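Local coordinates for Ton_1535 (Thermococcus onnurineus, PDB 3ZPJ), which is of unknown function but folds as an all-helical alpha-solenoid notable for a left-handed helical turn within an otherwise normal solenoid, at residues A[242-247]-A[276-281]; A[264-269]-A[291-296]; A[108-113]-A[145-150]. All coordinates share one frame; numbering follows the deposited sequence.

Interaction 1: residues A[242-247]-A[276-281]; sequences MRLIGE and PRFTDV
Leu244 and Phe278 carry this contact, which joins the first turns of helix 240-256 to the connection leading into helix 280-293 of the alpha-solenoid. Leu244 CD2 lies 3.9 Å from Phe278 CZ, coming to the rim of the ring near its plane and not over a face, and the two side chains cross at about a right angle. The leucine keeps CG on the far side from its backbone N (chi1 -179°), which carries the isopropyl end toward the aromatic ring. Pro276 closes in more loosely, its CD 4.5 Å from Leu244 CD2. The tight part is on the leucine side: Leu244 is buried and also packs on Ala269 of helix 262-271, while Phe278 leans on Val241 and on Val283 and Ile286 of its own following helix. One face of the phenyl ring carries Pro276 O, 3.4 Å above the plane and offset toward the rim.

Away from the leucine the segment 276-281 becomes a surface feature. Arg277 is exposed and poorly ordered, and Thr279 is exposed too, although its OG1 caps the new helix by bonding Asn282 N. Asp280 reaches further along the solenoid, its carboxylate accepting bonds from the backbone N atoms of Gln307 and Asn308. Within helix 240-256, Arg243 NE donates a hydrogen bond, part of a salt bridge, to Glu247 OE2 at 3.1 Å. The bond is nearly straight (170°), and the oxygen lies in the guanidinium plane. Arg243 NE, however, meets Glu247 OE2 from above the carboxylate plane, 52° out of it.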
loop_
_atom_site.group_PDB
_atom_site.type_symbol
_atom_site.label_atom_id
_atom_site.label_comp_id
_atom_site.label_asym_id
_atom_site.label_seq_id
_atom_site.Cartn_x
_atom_site.Cartn_y
_atom_site.Cartn_z
ATOM N N MET A 242 18.431 0.505 -6.978
ATOM C CA MET A 242 17.119 0.692 -6.369
ATOM C C MET A 242 17.016 2.076 -5.736
ATOM O O MET A 242 15.968 2.709 -5.783
ATOM C CB MET A 242 16.802 -0.404 -5.348
ATOM C CG MET A 242 16.346 -1.712 -5.974
ATOM S SD MET A 242 16.302 -3.081 -4.790
ATOM C CE MET A 242 14.559 -3.134 -4.402
ATOM N N ARG A 243 18.114 2.554 -5.168
ATOM C CA ARG A 243 18.129 3.892 -4.586
ATOM C C ARG A 243 17.993 4.983 -5.646
ATOM O O ARG A 243 17.407 6.038 -5.404
ATOM C CB ARG A 243 19.406 4.131 -3.789
ATOM C CG ARG A 243 19.362 5.445 -3.052
ATOM C CD ARG A 243 20.564 5.671 -2.189
ATOM N NE ARG A 243 20.779 7.104 -2.009
ATOM C CZ ARG A 243 21.822 7.634 -1.378
ATOM N NH1 ARG A 243 22.751 6.847 -0.845
ATOM N NH2 ARG A 243 21.925 8.953 -1.275
ATOM N N LEU A 244 18.552 4.724 -6.820
ATOM C CA LEU A 244 18.447 5.650 -7.923
ATOM C C LEU A 244 17.003 5.699 -8.417
ATOM O O LEU A 244 16.411 6.777 -8.517
ATOM C CB LEU A 244 19.410 5.257 -9.045
ATOM C CG LEU A 244 19.456 6.142 -10.293
ATOM C CD1 LEU A 244 19.364 7.599 -9.927
ATOM C CD2 LEU A 244 20.759 5.888 -11.061
ATOM N N ILE A 245 16.441 4.537 -8.731
ATOM C CA ILE A 245 15.080 4.478 -9.239
ATOM C C ILE A 245 14.138 5.113 -8.224
ATOM O O ILE A 245 13.251 5.880 -8.585
ATOM C CB ILE A 245 14.623 3.028 -9.536
ATOM C CG1 ILE A 245 15.008 2.615 -10.954
ATOM C CG2 ILE A 245 13.108 2.899 -9.433
ATOM C CD1 ILE A 245 16.453 2.408 -11.157
ATOM N N GLY A 246 14.355 4.816 -6.950
ATOM C CA GLY A 246 13.441 5.268 -5.915
ATOM C C GLY A 246 13.454 6.778 -5.818
ATOM O O GLY A 246 12.406 7.425 -5.716
ATOM N N GLU A 247 14.649 7.351 -5.861
ATOM C CA GLU A 247 14.766 8.801 -5.817
ATOM C C GLU A 247 14.093 9.430 -7.037
ATOM O O GLU A 247 13.384 10.423 -6.909
ATOM C CB GLU A 247 16.223 9.230 -5.634
ATOM C CG GLU A 247 16.762 8.942 -4.220
ATOM C CD GLU A 247 18.261 9.198 -4.052
ATOM O OE1 GLU A 247 18.984 9.340 -5.063
ATOM O OE2 GLU A 247 18.727 9.253 -2.896
ATOM N N PRO A 276 25.924 3.253 -10.595
ATOM C CA PRO A 276 25.951 1.816 -10.323
ATOM C C PRO A 276 25.957 1.014 -11.618
ATOM O O PRO A 276 25.971 1.581 -12.717
ATOM C CB PRO A 276 24.640 1.582 -9.569
ATOM C CG PRO A 276 23.745 2.703 -10.003
ATOM C CD PRO A 276 24.656 3.876 -10.172
ATOM N N ARG A 277 25.952 -0.305 -11.486
ATOM C CA ARG A 277 25.903 -1.173 -12.644
ATOM C C ARG A 277 24.462 -1.524 -12.925
ATOM O O ARG A 277 23.692 -1.804 -12.005
ATOM C CB ARG A 277 26.688 -2.434 -12.375
ATOM C CG ARG A 277 26.778 -3.395 -13.535
ATOM C CD ARG A 277 27.601 -4.595 -13.111
ATOM N NE ARG A 277 28.696 -4.188 -12.234
ATOM C CZ ARG A 277 28.682 -4.328 -10.912
ATOM N NH1 ARG A 277 27.627 -4.871 -10.315
ATOM N NH2 ARG A 277 29.716 -3.920 -10.192
ATOM N N PHE A 278 24.102 -1.522 -14.199
ATOM C CA PHE A 278 22.704 -1.594 -14.569
ATOM C C PHE A 278 22.360 -2.856 -15.320
ATOM O O PHE A 278 23.135 -3.319 -16.149
ATOM C CB PHE A 278 22.344 -0.392 -15.428
ATOM C CG PHE A 278 22.447 0.917 -14.708
ATOM C CD1 PHE A 278 21.648 1.184 -13.612
ATOM C CD2 PHE A 278 23.327 1.890 -15.140
ATOM C CE1 PHE A 278 21.738 2.396 -12.954
ATOM C CE2 PHE A 278 23.415 3.101 -14.490
ATOM C CZ PHE A 278 22.624 3.355 -13.398
ATOM N N THR A 279 21.191 -3.417 -15.028
ATOM C CA THR A 279 20.632 -4.419 -15.914
ATOM C C THR A 279 19.861 -3.653 -16.971
ATOM O O THR A 279 19.464 -2.513 -16.744
ATOM C CB THR A 279 19.654 -5.321 -15.206
ATOM O OG1 THR A 279 18.602 -4.522 -14.676
ATOM C CG2 THR A 279 20.336 -6.084 -14.084
ATOM N N ASP A 280 19.644 -4.283 -18.120
ATOM C CA ASP A 280 18.985 -3.622 -19.234
ATOM C C ASP A 280 17.600 -3.141 -18.840
ATOM O O ASP A 280 17.138 -2.094 -19.284
ATOM C CB ASP A 280 18.895 -4.555 -20.438
ATOM C CG ASP A 280 18.651 -3.808 -21.728
ATOM O OD1 ASP A 280 19.371 -2.821 -21.994
ATOM O OD2 ASP A 280 17.727 -4.196 -22.467
ATOM N N VAL A 281 16.938 -3.900 -17.980
ATOM C CA VAL A 281 15.645 -3.474 -17.508
ATOM C C VAL A 281 15.773 -2.203 -16.652
ATOM O O VAL A 281 14.964 -1.285 -16.787
ATOM C CB VAL A 281 14.926 -4.608 -16.759
ATOM C CG1 VAL A 281 13.743 -4.067 -15.956
ATOM C CG2 VAL A 281 14.492 -5.678 -17.759
#

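Interaction 2: residues A[264-269]-A[291-296]; sequences DVVDKA and TELGNL
Val266 presents both of its methyls to the end of helix 280-293 and the residues just after it, overlapping Leu293 with one and Asn295 with the other, and so packs helix 262-271 against the turn between helices 280-293 and 296-303 of the alpha-solenoid. CG2 of Val266 meets Leu293 CD1 at 4.0 Å, the two side chains reaching toward each other tip to tip. The fork is set by chi1 of 161°: CG1 lies opposite the backbone N and is turned to the asparagine, while CG2 sits beside that N. Val266 and Leu293 are buried, and Val266 packs in addition on Ala251 of helix 240-256.

The chain turns off just past Leu293. Gly294, with a positive phi of 96°, ends the helix in a Schellman motif, its N bonded to Thr291 O at 2.8 Å, and Asn295 follows as the centre of an inverse gamma turn. Asn295 also occupies the N-cap of helix 296-303, where its OD1 accepts from Arg298 N. That cap employs the amide oxygen, while the amide nitrogen is directed at the valine: Asn295 ND2 rests 4.0 Å from Val266 CG1, a van der Waals contact.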
loop_
_atom_site.group_PDB
_atom_site.type_symbol
_atom_site.label_atom_id
_atom_site.label_comp_id
_atom_site.label_asym_id
_atom_site.label_seq_id
_atom_site.Cartn_x
_atom_site.Cartn_y
_atom_site.Cartn_z
ATOM N N ASP A 264 15.848 19.447 -7.951
ATOM C CA ASP A 264 16.962 19.174 -7.062
ATOM C C ASP A 264 17.145 17.681 -6.787
ATOM O O ASP A 264 18.280 17.184 -6.810
ATOM C CB ASP A 264 16.810 19.939 -5.743
ATOM C CG ASP A 264 16.785 21.454 -5.939
ATOM O OD1 ASP A 264 17.448 21.964 -6.875
ATOM O OD2 ASP A 264 16.089 22.136 -5.151
ATOM N N VAL A 265 16.044 16.968 -6.521
ATOM C CA VAL A 265 16.152 15.565 -6.139
ATOM C C VAL A 265 16.778 14.740 -7.260
ATOM O O VAL A 265 17.554 13.811 -7.010
ATOM C CB VAL A 265 14.788 14.950 -5.777
ATOM C CG1 VAL A 265 14.947 13.456 -5.518
ATOM C CG2 VAL A 265 14.187 15.659 -4.548
ATOM N N VAL A 266 16.443 15.100 -8.493
ATOM C CA VAL A 266 16.945 14.413 -9.679
ATOM C C VAL A 266 18.454 14.600 -9.812
ATOM O O VAL A 266 19.201 13.649 -10.072
ATOM C CB VAL A 266 16.278 14.984 -10.937
ATOM C CG1 VAL A 266 17.079 14.646 -12.174
ATOM C CG2 VAL A 266 14.842 14.485 -11.056
ATOM N N ASP A 267 18.906 15.833 -9.638
ATOM C CA ASP A 267 20.334 16.092 -9.791
ATOM C C ASP A 267 21.097 15.350 -8.714
ATOM O O ASP A 267 22.105 14.720 -8.989
ATOM C CB ASP A 267 20.637 17.588 -9.767
ATOM C CG ASP A 267 20.172 18.283 -11.027
ATOM O OD1 ASP A 267 19.797 17.561 -11.978
ATOM O OD2 ASP A 267 20.187 19.535 -11.070
ATOM N N LYS A 268 20.563 15.372 -7.499
ATOM C CA LYS A 268 21.219 14.714 -6.386
ATOM C C LYS A 268 21.242 13.207 -6.574
ATOM O O LYS A 268 22.197 12.545 -6.184
ATOM C CB LYS A 268 20.537 15.059 -5.065
ATOM C CG LYS A 268 21.260 14.473 -3.867
ATOM C CD LYS A 268 20.443 14.525 -2.594
ATOM C CE LYS A 268 20.900 13.428 -1.645
ATOM N NZ LYS A 268 20.937 12.085 -2.328
ATOM N N ALA A 269 20.199 12.665 -7.189
ATOM C CA ALA A 269 20.103 11.221 -7.374
ATOM C C ALA A 269 21.223 10.660 -8.249
ATOM O O ALA A 269 21.527 9.469 -8.168
ATOM C CB ALA A 269 18.747 10.837 -7.936
ATOM N N THR A 291 12.284 10.473 -18.982
ATOM C CA THR A 291 11.413 11.066 -19.980
ATOM C C THR A 291 10.187 11.715 -19.332
ATOM O O THR A 291 9.925 12.895 -19.556
ATOM C CB THR A 291 10.992 10.057 -21.045
ATOM O OG1 THR A 291 12.150 9.655 -21.780
ATOM C CG2 THR A 291 9.998 10.689 -22.008
ATOM N N GLU A 292 9.456 10.964 -18.511
ATOM C CA GLU A 292 8.277 11.514 -17.835
ATOM C C GLU A 292 8.648 12.693 -16.941
ATOM O O GLU A 292 7.844 13.587 -16.696
ATOM C CB GLU A 292 7.534 10.429 -17.034
ATOM C CG GLU A 292 7.123 9.243 -17.897
ATOM C CD GLU A 292 6.374 8.146 -17.141
ATOM O OE1 GLU A 292 5.932 8.378 -15.991
ATOM O OE2 GLU A 292 6.227 7.037 -17.708
ATOM N N LEU A 293 9.881 12.700 -16.459
ATOM C CA LEU A 293 10.351 13.813 -15.651
ATOM C C LEU A 293 10.592 15.063 -16.497
ATOM O O LEU A 293 10.503 16.180 -15.994
ATOM C CB LEU A 293 11.632 13.429 -14.913
ATOM C CG LEU A 293 11.449 12.606 -13.643
ATOM C CD1 LEU A 293 12.742 11.868 -13.280
ATOM C CD2 LEU A 293 10.989 13.506 -12.509
ATOM N N GLY A 294 10.905 14.871 -17.777
ATOM C CA GLY A 294 11.237 15.986 -18.645
ATOM C C GLY A 294 12.725 16.234 -18.776
ATOM O O GLY A 294 13.143 17.219 -19.380
ATOM N N ASN A 295 13.541 15.355 -18.204
ATOM C CA ASN A 295 14.979 15.451 -18.403
ATOM C C ASN A 295 15.343 14.662 -19.661
ATOM O O ASN A 295 15.825 13.534 -19.593
ATOM C CB ASN A 295 15.749 14.946 -17.174
ATOM C CG ASN A 295 17.238 15.304 -17.210
ATOM O OD1 ASN A 295 17.871 15.338 -18.275
ATOM N ND2 ASN A 295 17.804 15.565 -16.034
ATOM N N LEU A 296 15.101 15.264 -20.816
ATOM C CA LEU A 296 15.309 14.566 -22.072
ATOM C C LEU A 296 16.789 14.360 -22.407
ATOM O O LEU A 296 17.131 13.437 -23.147
ATOM C CB LEU A 296 14.536 15.254 -23.206
ATOM C CG LEU A 296 13.048 15.352 -22.841
ATOM C CD1 LEU A 296 12.196 15.994 -23.925
ATOM C CD2 LEU A 296 12.498 13.982 -22.485
#

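Interaction 3: residues A[108-113]-A[145-150]; sequences ESPIEK and IGAETS
Pro110 sets its ring against the methyl of Ala147, with CB and CG of the proline each 3.6 Å from Ala147 CB. The backbones approach closely here, with 6.1 Å between the CA atoms of Pro110 and Ala147, consistent with the small size of the two side chains.

Ile111 and Thr149 make the second touch, crossing at a slant. The isoleucine is extended, with CG1 opposite the carbonyl carbon (chi1 -63°) and chi2 near 180°, and this straight branch brings CD1 to 4.1 Å from Thr149 OG1, a van der Waals contact between a methyl and a hydroxyl. Thr149 is exposed, and its chi1 of -23° is away from any staggered position, with OG1 almost eclipsing the backbone N.

The start of helix 110-126 is formed in textbook fashion. Ser109 is the N-cap, its OG swung opposite its own N and accepting from Glu112 N at 3.0 Å, while Pro110 fills the first helical position, where a residue lacking an N-H costs no hydrogen bond. Ser150 has the same N-cap place before helix 151-170, yet its side chain makes no capping bond.

The contact is thus a surface join between neighbouring helices of the alpha-solenoid, made by the beginning of helix 110-126 and the connection that leaves helix 130-146 for helix 151-170. Helix 151-170 touches both sides: Ile111 packs on His153 and Ile145 on Ile158, and Ile145 O accepts from Lys154 NZ. No strand takes part, and Lys113 NZ ties helix 110-126 back to Asn105 OD1, just after helix 90-104.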
loop_
_atom_site.group_PDB
_atom_site.type_symbol
_atom_site.label_atom_id
_atom_site.label_comp_id
_atom_site.label_asym_id
_atom_site.label_seq_id
_atom_site.Cartn_x
_atom_site.Cartn_y
_atom_site.Cartn_z
ATOM N N GLU A 108 -26.761 -13.808 11.125
ATOM C CA GLU A 108 -28.033 -13.859 10.408
ATOM C C GLU A 108 -28.208 -12.693 9.433
ATOM O O GLU A 108 -28.477 -12.896 8.253
ATOM C CB GLU A 108 -29.187 -13.892 11.405
ATOM C CG GLU A 108 -30.459 -14.482 10.838
ATOM C CD GLU A 108 -30.293 -15.938 10.432
ATOM O OE1 GLU A 108 -29.384 -16.612 10.963
ATOM O OE2 GLU A 108 -31.073 -16.408 9.575
ATOM N N SER A 109 -28.071 -11.479 9.949
ATOM C CA SER A 109 -28.077 -10.259 9.146
ATOM C C SER A 109 -26.970 -10.296 8.100
ATOM O O SER A 109 -25.797 -10.324 8.461
ATOM C CB SER A 109 -27.836 -9.052 10.065
ATOM O OG SER A 109 -27.745 -7.836 9.337
ATOM N N PRO A 110 -27.331 -10.296 6.806
ATOM C CA PRO A 110 -26.278 -10.273 5.773
ATOM C C PRO A 110 -25.467 -8.994 5.797
ATOM O O PRO A 110 -24.267 -9.012 5.497
ATOM C CB PRO A 110 -27.043 -10.418 4.443
ATOM C CG PRO A 110 -28.505 -10.284 4.784
ATOM C CD PRO A 110 -28.665 -10.584 6.251
ATOM N N ILE A 111 -26.107 -7.888 6.156
ATOM C CA ILE A 111 -25.358 -6.656 6.308
ATOM C C ILE A 111 -24.423 -6.803 7.507
ATOM O O ILE A 111 -23.276 -6.381 7.444
ATOM C CB ILE A 111 -26.263 -5.400 6.414
ATOM C CG1 ILE A 111 -27.064 -5.225 5.127
ATOM C CG2 ILE A 111 -25.423 -4.147 6.632
ATOM C CD1 ILE A 111 -27.908 -3.985 5.109
ATOM N N GLU A 112 -24.876 -7.436 8.589
ATOM C CA GLU A 112 -23.945 -7.632 9.693
ATOM C C GLU A 112 -22.804 -8.563 9.266
ATOM O O GLU A 112 -21.620 -8.245 9.472
ATOM C CB GLU A 112 -24.627 -8.137 10.960
ATOM C CG GLU A 112 -23.797 -7.890 12.227
ATOM C CD GLU A 112 -24.449 -8.449 13.487
ATOM O OE1 GLU A 112 -25.614 -8.902 13.407
ATOM O OE2 GLU A 112 -23.794 -8.433 14.554
ATOM N N LYS A 113 -23.155 -9.692 8.650
ATOM C CA LYS A 113 -22.145 -10.615 8.144
ATOM C C LYS A 113 -21.085 -9.905 7.299
ATOM O O LYS A 113 -19.890 -10.104 7.507
ATOM C CB LYS A 113 -22.775 -11.700 7.312
ATOM C CG LYS A 113 -21.839 -12.840 6.946
ATOM C CD LYS A 113 -22.671 -14.063 6.561
ATOM C CE LYS A 113 -21.833 -15.141 5.901
ATOM N NZ LYS A 113 -22.600 -16.421 5.773
ATOM N N ILE A 145 -24.259 -6.742 -1.129
ATOM C CA ILE A 145 -24.933 -6.502 -2.403
ATOM C C ILE A 145 -26.014 -7.535 -2.769
ATOM O O ILE A 145 -26.953 -7.227 -3.497
ATOM C CB ILE A 145 -23.922 -6.419 -3.556
ATOM C CG1 ILE A 145 -24.484 -5.594 -4.711
ATOM C CG2 ILE A 145 -23.540 -7.795 -4.022
ATOM C CD1 ILE A 145 -24.436 -4.114 -4.456
ATOM N N GLY A 146 -25.887 -8.759 -2.281
ATOM C CA GLY A 146 -26.833 -9.784 -2.671
ATOM C C GLY A 146 -28.036 -9.816 -1.753
ATOM O O GLY A 146 -29.055 -10.428 -2.075
ATOM N N ALA A 147 -27.911 -9.162 -0.600
ATOM C CA ALA A 147 -28.951 -9.181 0.419
ATOM C C ALA A 147 -30.232 -8.523 -0.079
ATOM O O ALA A 147 -30.198 -7.689 -0.988
ATOM C CB ALA A 147 -28.471 -8.508 1.681
ATOM N N GLU A 148 -31.358 -8.895 0.521
ATOM C CA GLU A 148 -32.643 -8.431 0.036
ATOM C C GLU A 148 -33.247 -7.370 0.939
ATOM O O GLU A 148 -34.438 -7.413 1.242
ATOM C CB GLU A 148 -33.614 -9.604 -0.122
ATOM C CG GLU A 148 -34.691 -9.366 -1.173
ATOM C CD GLU A 148 -35.800 -10.407 -1.125
ATOM O OE1 GLU A 148 -35.712 -11.337 -0.294
ATOM O OE2 GLU A 148 -36.760 -10.293 -1.916
ATOM N N THR A 149 -32.426 -6.423 1.377
ATOM C CA THR A 149 -32.945 -5.236 2.040
ATOM C C THR A 149 -33.045 -4.147 0.995
ATOM O O THR A 149 -32.837 -4.400 -0.195
ATOM C CB THR A 149 -32.046 -4.761 3.172
ATOM O OG1 THR A 149 -31.253 -5.855 3.638
ATOM C CG2 THR A 149 -32.889 -4.225 4.322
ATOM N N SER A 150 -33.359 -2.933 1.423
ATOM C CA SER A 150 -33.507 -1.841 0.469
ATOM C C SER A 150 -32.181 -1.128 0.248
ATOM O O SER A 150 -31.301 -1.189 1.103
ATOM C CB SER A 150 -34.575 -0.855 0.923
ATOM O OG SER A 150 -35.139 -0.214 -0.198
#

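Interaction 3 comes first along the chain and closes before the other two open; it lies across the chain's centre from them, its own centre about 50 Å from that of interaction 1 and 52 Å from that of interaction 2. Interactions 1 and 2 are neighbours, with centres about 14 Å apart. Their segments alternate in sequence, and both use helix 280-293, one in the connection leading into it and the other at its end and the turn beyond, against the successive helices 240-256 and 262-271. The two touch directly where helix 240-256 meets helix 262-271. Such local joins between helices near in sequence are consistent with an elongated alpha-solenoid.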